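U6 snRNA-associated Sm-like protein LSm8 (Schizosaccharomyces pombe, PDB 6PPN) forms part of the nuclear Lsm2-8 ring, which binds the 3' end of U6 snRNA and promotes U4/U6 annealing during spliceosome assembly. Local coordinates at residues T31-E41 / T52-E63. Numbering follows the deposited sequence.
Sequences TTNLILSDSFE and TIPLGVYLLRGE. With nucleotides of chain A.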
loop_
_atom_site.group_PDB
_atom_site.type_symbol
_atom_site.label_atom_id
_atom_site.label_comp_id
_atom_site.label_asym_id
_atom_site.label_seq_id
_atom_site.Cartn_x
_atom_site.Cartn_y
_atom_site.Cartn_z
ATOM N N THR H 31 -4.681 -11.422 8.133
ATOM C CA THR H 31 -4.170 -10.410 7.208
ATOM C C THR H 31 -4.215 -10.881 5.774
ATOM O O THR H 31 -3.770 -10.146 4.888
ATOM C CB THR H 31 -2.730 -10.021 7.516
ATOM O OG1 THR H 31 -1.889 -11.157 7.281
ATOM C CG2 THR H 31 -2.588 -9.568 8.946
ATOM N N THR H 32 -4.765 -12.070 5.520
ATOM C CA THR H 32 -4.821 -12.688 4.199
ATOM C C THR H 32 -3.478 -13.232 3.738
ATOM O O THR H 32 -3.353 -13.568 2.557
ATOM C CB THR H 32 -5.365 -11.722 3.125
ATOM O OG1 THR H 32 -6.144 -10.707 3.764
ATOM C CG2 THR H 32 -6.303 -12.431 2.143
ATOM N N ASN H 33 -2.476 -13.369 4.622
ATOM C CA ASN H 33 -1.357 -14.251 4.292
ATOM C C ASN H 33 -1.946 -15.589 3.859
ATOM O O ASN H 33 -2.984 -16.003 4.364
ATOM C CB ASN H 33 -0.426 -14.467 5.497
ATOM C CG ASN H 33 0.274 -13.188 5.968
ATOM O OD1 ASN H 33 0.585 -12.294 5.177
ATOM N ND2 ASN H 33 0.497 -13.091 7.290
ATOM N N LEU H 34 -1.330 -16.237 2.879
ATOM C CA LEU H 34 -1.853 -17.506 2.380
ATOM C C LEU H 34 -0.714 -18.505 2.268
ATOM O O LEU H 34 0.428 -18.121 2.016
ATOM C CB LEU H 34 -2.498 -17.376 0.997
ATOM C CG LEU H 34 -3.499 -16.254 0.780
ATOM C CD1 LEU H 34 -3.848 -16.208 -0.695
ATOM C CD2 LEU H 34 -4.757 -16.477 1.603
ATOM N N ILE H 35 -1.033 -19.794 2.449
ATOM C CA ILE H 35 -0.149 -20.891 2.069
ATOM C C ILE H 35 -0.796 -21.615 0.897
ATOM O O ILE H 35 -1.896 -22.162 1.034
ATOM C CB ILE H 35 0.071 -21.889 3.218
ATOM C CG1 ILE H 35 0.625 -21.219 4.468
ATOM C CG2 ILE H 35 1.016 -23.008 2.761
ATOM C CD1 ILE H 35 0.516 -22.127 5.711
ATOM N N LEU H 36 -0.077 -21.719 -0.213
ATOM C CA LEU H 36 -0.475 -22.571 -1.324
ATOM C C LEU H 36 0.552 -23.683 -1.478
ATOM O O LEU H 36 1.755 -23.439 -1.370
ATOM C CB LEU H 36 -0.539 -21.784 -2.625
ATOM C CG LEU H 36 -1.380 -20.524 -2.597
ATOM C CD1 LEU H 36 -1.468 -19.958 -3.999
ATOM C CD2 LEU H 36 -2.705 -20.861 -2.074
ATOM N N SER H 37 0.093 -24.908 -1.706
ATOM C CA SER H 37 1.007 -26.001 -2.005
ATOM C C SER H 37 0.701 -26.561 -3.382
ATOM O O SER H 37 -0.376 -26.326 -3.935
ATOM C CB SER H 37 0.925 -27.101 -0.954
ATOM O OG SER H 37 -0.346 -27.703 -0.976
ATOM N N ASP H 38 1.664 -27.290 -3.940
ATOM C CA ASP H 38 1.589 -27.743 -5.333
ATOM C C ASP H 38 1.188 -26.605 -6.265
ATOM O O ASP H 38 0.384 -26.768 -7.189
ATOM C CB ASP H 38 0.640 -28.927 -5.472
ATOM C CG ASP H 38 1.211 -30.177 -4.889
ATOM O OD1 ASP H 38 2.241 -30.650 -5.422
ATOM O OD2 ASP H 38 0.675 -30.657 -3.866
ATOM N N SER H 39 1.742 -25.437 -6.017
ATOM C CA SER H 39 1.320 -24.258 -6.749
ATOM C C SER H 39 2.140 -24.061 -8.021
ATOM O O SER H 39 3.227 -24.620 -8.210
ATOM C CB SER H 39 1.459 -23.017 -5.887
ATOM O OG SER H 39 2.827 -22.834 -5.633
ATOM N N PHE H 40 1.588 -23.259 -8.918
ATOM C CA PHE H 40 2.314 -22.894 -10.128
ATOM C C PHE H 40 1.793 -21.541 -10.579
ATOM O O PHE H 40 0.703 -21.118 -10.192
ATOM C CB PHE H 40 2.189 -23.976 -11.210
ATOM C CG PHE H 40 0.776 -24.278 -11.602
ATOM C CD1 PHE H 40 0.069 -25.278 -10.957
ATOM C CD2 PHE H 40 0.151 -23.560 -12.613
ATOM C CE1 PHE H 40 -1.241 -25.558 -11.310
ATOM C CE2 PHE H 40 -1.160 -23.840 -12.975
ATOM C CZ PHE H 40 -1.854 -24.845 -12.326
ATOM N N GLU H 41 2.604 -20.820 -11.341
ATOM C CA GLU H 41 2.172 -19.542 -11.886
ATOM C C GLU H 41 1.733 -19.765 -13.316
ATOM O O GLU H 41 2.328 -20.575 -14.018
ATOM C CB GLU H 41 3.283 -18.495 -11.857
ATOM C CG GLU H 41 2.892 -17.238 -12.602
ATOM C CD GLU H 41 3.841 -16.072 -12.391
ATOM O OE1 GLU H 41 3.466 -14.945 -12.778
ATOM O OE2 GLU H 41 4.938 -16.271 -11.829
ATOM N N THR H 52 3.652 -21.948 -17.862
ATOM C CA THR H 52 3.335 -22.459 -16.536
ATOM C C THR H 52 4.629 -22.673 -15.769
ATOM O O THR H 52 5.467 -23.469 -16.188
ATOM C CB THR H 52 2.548 -23.767 -16.657
ATOM O OG1 THR H 52 1.220 -23.456 -17.093
ATOM C CG2 THR H 52 2.470 -24.478 -15.319
ATOM N N ILE H 53 4.795 -21.982 -14.651
ATOM C CA ILE H 53 6.022 -22.119 -13.869
ATOM C C ILE H 53 5.704 -22.869 -12.578
ATOM O O ILE H 53 4.861 -22.418 -11.803
ATOM C CB ILE H 53 6.652 -20.749 -13.572
ATOM C CG1 ILE H 53 7.056 -20.055 -14.878
ATOM C CG2 ILE H 53 7.868 -20.910 -12.691
ATOM C CD1 ILE H 53 5.965 -19.241 -15.507
ATOM N N PRO H 54 6.377 -23.977 -12.278
ATOM C CA PRO H 54 6.127 -24.655 -10.998
ATOM C C PRO H 54 6.729 -23.869 -9.849
ATOM O O PRO H 54 7.877 -23.423 -9.938
ATOM C CB PRO H 54 6.837 -25.996 -11.161
ATOM C CG PRO H 54 7.249 -26.067 -12.605
ATOM C CD PRO H 54 7.373 -24.676 -13.095
ATOM N N LEU H 55 5.979 -23.764 -8.736
ATOM C CA LEU H 55 6.407 -22.982 -7.585
ATOM C C LEU H 55 6.478 -23.747 -6.262
ATOM O O LEU H 55 7.073 -23.233 -5.309
ATOM C CB LEU H 55 5.484 -21.769 -7.404
ATOM C CG LEU H 55 5.466 -20.727 -8.533
ATOM C CD1 LEU H 55 4.517 -19.578 -8.149
ATOM C CD2 LEU H 55 6.842 -20.205 -8.754
ATOM N N GLY H 56 5.879 -24.929 -6.154
ATOM C CA GLY H 56 5.997 -25.669 -4.907
ATOM C C GLY H 56 5.144 -25.026 -3.832
ATOM O O GLY H 56 3.989 -24.647 -4.066
ATOM N N VAL H 57 5.706 -24.901 -2.624
ATOM C CA VAL H 57 5.011 -24.255 -1.514
ATOM C C VAL H 57 5.293 -22.765 -1.557
ATOM O O VAL H 57 6.454 -22.343 -1.626
ATOM C CB VAL H 57 5.442 -24.845 -0.163
ATOM C CG1 VAL H 57 4.629 -24.213 0.925
ATOM C CG2 VAL H 57 5.286 -26.373 -0.141
ATOM N N TYR H 58 4.229 -21.978 -1.468
ATOM C CA TYR H 58 4.226 -20.542 -1.733
ATOM C C TYR H 58 3.529 -19.866 -0.578
ATOM O O TYR H 58 2.355 -20.142 -0.337
ATOM C CB TYR H 58 3.472 -20.234 -3.015
ATOM C CG TYR H 58 4.084 -19.176 -3.880
ATOM C CD1 TYR H 58 5.373 -19.308 -4.339
ATOM C CD2 TYR H 58 3.344 -18.073 -4.285
ATOM C CE1 TYR H 58 5.935 -18.366 -5.161
ATOM C CE2 TYR H 58 3.901 -17.119 -5.114
ATOM C CZ TYR H 58 5.197 -17.272 -5.537
ATOM O OH TYR H 58 5.765 -16.332 -6.364
ATOM N N LEU H 59 4.251 -19.063 0.191
ATOM C CA LEU H 59 3.629 -18.236 1.218
ATOM C C LEU H 59 3.470 -16.816 0.672
ATOM O O LEU H 59 4.460 -16.164 0.333
ATOM C CB LEU H 59 4.472 -18.252 2.493
ATOM C CG LEU H 59 3.765 -17.972 3.819
ATOM C CD1 LEU H 59 4.705 -18.336 4.916
ATOM C CD2 LEU H 59 3.321 -16.518 3.957
ATOM N N LEU H 60 2.244 -16.339 0.569
ATOM C CA LEU H 60 1.985 -15.036 -0.032
ATOM C C LEU H 60 1.614 -14.077 1.089
ATOM O O LEU H 60 0.740 -14.386 1.906
ATOM C CB LEU H 60 0.836 -15.074 -1.038
ATOM C CG LEU H 60 1.090 -15.765 -2.376
ATOM C CD1 LEU H 60 0.500 -17.171 -2.381
ATOM C CD2 LEU H 60 0.545 -14.932 -3.526
ATOM N N ARG H 61 2.276 -12.929 1.138
ATOM C CA ARG H 61 1.950 -11.944 2.158
ATOM C C ARG H 61 0.653 -11.257 1.759
ATOM O O ARG H 61 0.506 -10.845 0.606
ATOM C CB ARG H 61 3.085 -10.942 2.303
ATOM C CG ARG H 61 2.856 -9.862 3.367
ATOM C CD ARG H 61 4.144 -9.044 3.596
ATOM N NE ARG H 61 3.868 -7.845 4.383
ATOM C CZ ARG H 61 3.888 -7.807 5.716
ATOM N NH1 ARG H 61 4.184 -8.898 6.427
ATOM N NH2 ARG H 61 3.626 -6.670 6.343
ATOM N N GLY H 62 -0.280 -11.123 2.714
ATOM C CA GLY H 62 -1.647 -10.710 2.376
ATOM C C GLY H 62 -1.744 -9.341 1.726
ATOM O O GLY H 62 -2.596 -9.097 0.863
ATOM N N GLU H 63 -0.892 -8.431 2.138
ATOM C CA GLU H 63 -0.766 -7.133 1.513
ATOM C C GLU H 63 -0.665 -7.223 0.005
ATOM O O GLU H 63 -0.978 -6.258 -0.686
ATOM C CB GLU H 63 0.517 -6.522 2.103
ATOM C CG GLU H 63 1.010 -5.261 1.583
ATOM C CD GLU H 63 2.198 -4.818 2.400
ATOM O OE1 GLU H 63 2.869 -5.709 2.973
ATOM O OE2 GLU H 63 2.437 -3.595 2.511
ATOM P P U A 2 0.904 -3.317 9.547
ATOM O OP1 U A 2 0.263 -1.983 9.722
ATOM O OP2 U A 2 0.665 -4.389 10.547
ATOM O "O5'" U A 2 0.518 -4.009 8.178
ATOM C "C5'" U A 2 0.906 -3.419 6.950
ATOM C "C4'" U A 2 0.285 -4.174 5.816
ATOM O "O4'" U A 2 0.879 -5.499 5.768
ATOM C "C3'" U A 2 -1.222 -4.394 5.945
ATOM O "O3'" U A 2 -1.739 -4.556 4.636
ATOM C "C2'" U A 2 -1.280 -5.750 6.610
ATOM O "O2'" U A 2 -2.514 -6.412 6.454
ATOM C "C1'" U A 2 -0.142 -6.463 5.881
ATOM N N1 U A 2 0.387 -7.639 6.573
ATOM C C2 U A 2 0.422 -8.830 5.874
ATOM O O2 U A 2 0.067 -8.938 4.692
ATOM N N3 U A 2 0.916 -9.888 6.599
ATOM C C4 U A 2 1.363 -9.873 7.913
ATOM O O4 U A 2 1.782 -10.905 8.453
ATOM C C5 U A 2 1.278 -8.602 8.554
ATOM C C6 U A 2 0.794 -7.557 7.880
ATOM P P U A 3 -2.224 -3.296 3.792
ATOM O OP1 U A 3 -2.547 -3.702 2.398
ATOM O OP2 U A 3 -1.240 -2.195 3.923
ATOM O "O5'" U A 3 -3.533 -2.911 4.598
ATOM C "C5'" U A 3 -4.426 -1.946 4.143
ATOM C "C4'" U A 3 -5.772 -2.259 4.696
ATOM O "O4'" U A 3 -6.134 -3.595 4.321
ATOM C "C3'" U A 3 -5.923 -2.233 6.215
ATOM O "O3'" U A 3 -6.470 -1.013 6.665
ATOM C "C2'" U A 3 -6.909 -3.365 6.523
ATOM O "O2'" U A 3 -8.137 -2.785 6.937
ATOM C "C1'" U A 3 -7.149 -4.006 5.153
ATOM N N1 U A 3 -7.281 -5.469 5.207
ATOM C C2 U A 3 -8.128 -5.992 4.286
ATOM O O2 U A 3 -8.621 -5.280 3.419
ATOM N N3 U A 3 -8.299 -7.356 4.391
ATOM C C4 U A 3 -7.746 -8.189 5.339
ATOM O O4 U A 3 -8.007 -9.403 5.343
ATOM C C5 U A 3 -6.905 -7.542 6.275
ATOM C C6 U A 3 -6.702 -6.237 6.169
HETATM O O HOH W 1 5.105 -15.191 -8.709
#
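Asn33 and Gly62 meet at the RNA: Asn33 OD1 takes the Gly62 N-H at 2.9 Å and also N3 of U2 of chain A at 2.8 Å, while ND2 gives a nearly straight bond (174°) to O4 of the same base. Two donors on OD1, plus Asp29 on ND2, fix which way round the amide sits. Glu63 N donates a hydrogen bond to O2 of U2. The Arg61 guanidinium lies nearly parallel to the base, with U2 N1 3.4 Å above its plane and toward its rim. At its edge Glu63 OE1 forms a salt bridge with Arg61 NE, 2.7 Å away, while OE2 pairs with a basic side chain of a neighbouring subunit. An alanine in place of Arg61 would probably leave one face of the uracil uncovered and Glu63 OE1 without its partner. This is the uridine pocket of the Sm fold, built from two loops of the curled antiparallel sheet. Beyond it, paired backbone bonds join Leu34 to Leu60 and Leu36 to Tyr58. Both strands then turn a corner into a classic bulge, Leu55 and Gly56 facing Ser39. Ser39 OG lies between its backbone N and carbonyl carbon (chi1 65°), which turns it to Gly56 O (2.7 Å), above the carbonyl plane; the Ser39 N-H grips the same oxygen. Among apolar contacts, Leu36 CD1 meets Leu60 CD1 at 3.8 Å.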